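Local coordinates for N-acetylneuraminic acid outer membrane channel protein NanC (Escherichia coli, PDB 2WJR) that forms a monomeric, weakly anion-selective beta-barrel channel that lets N-acetylneuraminic acid enter the bacterium across the outer membrane, at residues W93-T96 / K97-F101. The protein carries 1 engineered substitution. Numbering follows the deposited sequence.
Sequences WDAT and KDLNF
W93 and F101 face each other as an antiparallel hydrogen-bonded pair where strands 82-94 and 99-110 of the barrel meet in a periplasmic turn. W93 N gives its hydrogen to F101 O at 2.8 Å, and F101 N returns one to W93 O, both nearly straight. Nearer the tip, T96 and L99 exchange two backbone hydrogen bonds, T96 N to L99 O and L99 N to T96 O, across a type I turn running from T96 to L99. A95 and T96 together oppose L99, a classic beta bulge.

Apolar contacts gather on the face carrying W93, L99 and F101. The two aromatic side chains run side by side, with W93 CE3 3.7 Å from F101 CD2 and the ring planes turned 32° against each other. A95 CB, on the bulge, meets the edge of the phenyl ring at CE2 (3.7 Å). L99 and F101 also touch V133 on strand 126-136, W93 stacks on W68, and F101 lies near a bound n-octane.

Polar side chains pair on the other face. N100 ND2 donates to D94 OD1 at 2.7 Å; OD1 lies close to the amide plane, but the donor sits above the carboxylate plane. The same ND2 also bonds S92 OG, and two partners on this nitrogen would limit the amide's rotation.

At the turn, T96 OG1, set between backbone N and carbonyl carbon (chi1 79°), accepts D98 N at 3.1 Å, an ST turn. A water 2.6 Å from T96 OG1 donates to D98 OD2, which K97 NZ also reaches at 3.0 Å in a salt bridge between neighbours.

The chemistry is thus divided: an apolar face whose F101 lies by the alkane, consistent with its meeting lipid; amide and carboxylate on the opposite face of the hairpin, probably turned to the channel; and a charged, water-bridged tip within the periplasmic turn.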
ATOM      1  N   TRP A  93     -15.735   1.112  -7.899  1.00 20.06           N
ATOM      2  CA  TRP A  93     -16.660   1.244  -9.014  1.00 20.76           C
ATOM      3  C   TRP A  93     -16.045   0.732 -10.316  1.00 20.87           C
ATOM      4  O   TRP A  93     -15.092   1.302 -10.808  1.00 19.88           O
ATOM      5  CB  TRP A  93     -17.058   2.704  -9.152  1.00 21.08           C
ATOM      6  CG  TRP A  93     -17.983   2.989 -10.274  1.00 23.00           C
ATOM      7  CD1 TRP A  93     -19.022   2.201 -10.716  1.00 24.43           C
ATOM      8  CD2 TRP A  93     -18.010   4.172 -11.070  1.00 24.42           C
ATOM      9  NE1 TRP A  93     -19.674   2.827 -11.757  1.00 24.28           N
ATOM     10  CE2 TRP A  93     -19.071   4.032 -11.994  1.00 24.76           C
ATOM     11  CE3 TRP A  93     -17.230   5.337 -11.105  1.00 25.73           C
ATOM     12  CZ2 TRP A  93     -19.368   5.010 -12.939  1.00 27.38           C
ATOM     13  CZ3 TRP A  93     -17.534   6.307 -12.040  1.00 26.51           C
ATOM     14  CH2 TRP A  93     -18.599   6.137 -12.939  1.00 26.89           C
ATOM     15  N   ASP A  94     -16.591  -0.351 -10.871  1.00 21.23           N
ATOM     16  CA  ASP A  94     -16.228  -0.760 -12.227  1.00 22.35           C
ATOM     17  C   ASP A  94     -17.010   0.072 -13.223  1.00 22.41           C
ATOM     18  O   ASP A  94     -18.095  -0.327 -13.659  1.00 22.42           O
ATOM     19  CB  ASP A  94     -16.514  -2.253 -12.466  1.00 22.89           C
ATOM     20  CG  ASP A  94     -15.606  -3.160 -11.657  1.00 25.76           C
ATOM     21  OD1 ASP A  94     -14.390  -2.888 -11.550  1.00 28.75           O
ATOM     22  OD2 ASP A  94     -16.115  -4.154 -11.126  1.00 30.89           O
ATOM     23  N   ALA A  95     -16.463   1.225 -13.581  1.00 22.35           N
ATOM     24  CA  ALA A  95     -17.101   2.148 -14.519  1.00 23.56           C
ATOM     25  C   ALA A  95     -17.378   1.430 -15.853  1.00 24.16           C
ATOM     26  O   ALA A  95     -18.447   1.575 -16.444  1.00 25.24           O
ATOM     27  CB  ALA A  95     -16.214   3.380 -14.758  1.00 23.06           C
ATOM     28  N   THR A  96     -16.395   0.678 -16.321  1.00 24.59           N
ATOM     29  CA  THR A  96     -16.564  -0.189 -17.491  1.00 24.93           C
ATOM     30  C   THR A  96     -15.772  -1.453 -17.210  1.00 25.03           C
ATOM     31  O   THR A  96     -15.043  -1.534 -16.207  1.00 23.55           O
ATOM     32  CB  THR A  96     -16.065   0.476 -18.816  1.00 25.49           C
ATOM     33  OG1 THR A  96     -14.640   0.399 -18.910  1.00 24.43           O
ATOM     34  CG2 THR A  96     -16.484   1.936 -18.906  1.00 25.18           C
ATOM     35  N   LYS A  97     -15.933  -2.459 -18.067  1.00 24.92           N
ATOM     36  CA  LYS A  97     -15.170  -3.698 -17.902  1.00 25.67           C
ATOM     37  C   LYS A  97     -13.651  -3.466 -17.880  1.00 25.14           C
ATOM     38  O   LYS A  97     -12.900  -4.308 -17.373  1.00 25.27           O
ATOM     39  CB  LYS A  97     -15.538  -4.718 -18.995  1.00 26.44           C
ATOM     40  CG  LYS A  97     -15.138  -4.295 -20.393  1.00 28.66           C
ATOM     41  CD  LYS A  97     -15.717  -5.257 -21.451  1.00 32.00           C
ATOM     42  CE  LYS A  97     -14.658  -5.688 -22.448  1.00 34.03           C
ATOM     43  NZ  LYS A  97     -13.978  -4.549 -23.100  1.00 36.80           N
ATOM     44  N   ASP A  98     -13.210  -2.345 -18.447  1.00 24.52           N
ATOM     45  CA  ASP A  98     -11.789  -2.005 -18.554  1.00 24.00           C
ATOM     46  C   ASP A  98     -11.321  -0.855 -17.650  1.00 23.23           C
ATOM     47  O   ASP A  98     -10.143  -0.508 -17.682  1.00 23.10           O
ATOM     48  CB  ASP A  98     -11.474  -1.607 -19.982  1.00 24.66           C
ATOM     49  CG  ASP A  98     -11.690  -2.756 -20.961  1.00 26.95           C
ATOM     50  OD1 ASP A  98     -11.460  -3.924 -20.566  1.00 29.72           O
ATOM     51  OD2 ASP A  98     -12.065  -2.461 -22.107  1.00 30.36           O
ATOM     52  N   LEU A  99     -12.227  -0.276 -16.870  1.00 22.15           N
ATOM     53  CA  LEU A  99     -11.891   0.896 -16.040  1.00 22.22           C
ATOM     54  C   LEU A  99     -12.525   0.785 -14.664  1.00 21.34           C
ATOM     55  O   LEU A  99     -13.764   0.773 -14.523  1.00 22.11           O
ATOM     56  CB  LEU A  99     -12.334   2.195 -16.738  1.00 22.88           C
ATOM     57  CG  LEU A  99     -11.978   3.545 -16.109  1.00 23.82           C
ATOM     58  CD1 LEU A  99     -10.473   3.713 -15.983  1.00 26.59           C
ATOM     59  CD2 LEU A  99     -12.574   4.668 -16.973  1.00 24.72           C
ATOM     60  N   ASN A 100     -11.671   0.726 -13.643  1.00 19.83           N
ATOM     61  CA  ASN A 100     -12.103   0.635 -12.262  1.00 19.82           C
ATOM     62  C   ASN A 100     -11.555   1.797 -11.431  1.00 18.79           C
ATOM     63  O   ASN A 100     -10.403   2.164 -11.571  1.00 18.20           O
ATOM     64  CB  ASN A 100     -11.636  -0.682 -11.629  1.00 20.64           C
ATOM     65  CG  ASN A 100     -11.952  -0.771 -10.121  1.00 22.84           C
ATOM     66  OD1 ASN A 100     -11.178  -0.309  -9.270  1.00 26.63           O
ATOM     67  ND2 ASN A 100     -13.070  -1.393  -9.793  1.00 25.15           N
ATOM     68  N   PHE A 101     -12.406   2.349 -10.582  1.00 18.76           N
ATOM     69  CA  PHE A 101     -12.029   3.433  -9.675  1.00 18.57           C
ATOM     70  C   PHE A 101     -12.240   2.962  -8.265  1.00 18.76           C
ATOM     71  O   PHE A 101     -13.141   2.146  -7.985  1.00 19.49           O
ATOM     72  CB  PHE A 101     -12.877   4.655  -9.902  1.00 18.12           C
ATOM     73  CG  PHE A 101     -12.727   5.252 -11.267  1.00 18.90           C
ATOM     74  CD1 PHE A 101     -11.613   5.969 -11.605  1.00 20.41           C
ATOM     75  CD2 PHE A 101     -13.727   5.101 -12.203  1.00 20.05           C
ATOM     76  CE1 PHE A 101     -11.482   6.521 -12.852  1.00 22.22           C
ATOM     77  CE2 PHE A 101     -13.591   5.650 -13.458  1.00 19.54           C
ATOM     78  CZ  PHE A 101     -12.485   6.348 -13.779  1.00 20.02           C
TER
HETATM   79  O   HOH W   1     -14.321  -0.675 -21.258  1.00 30.21           O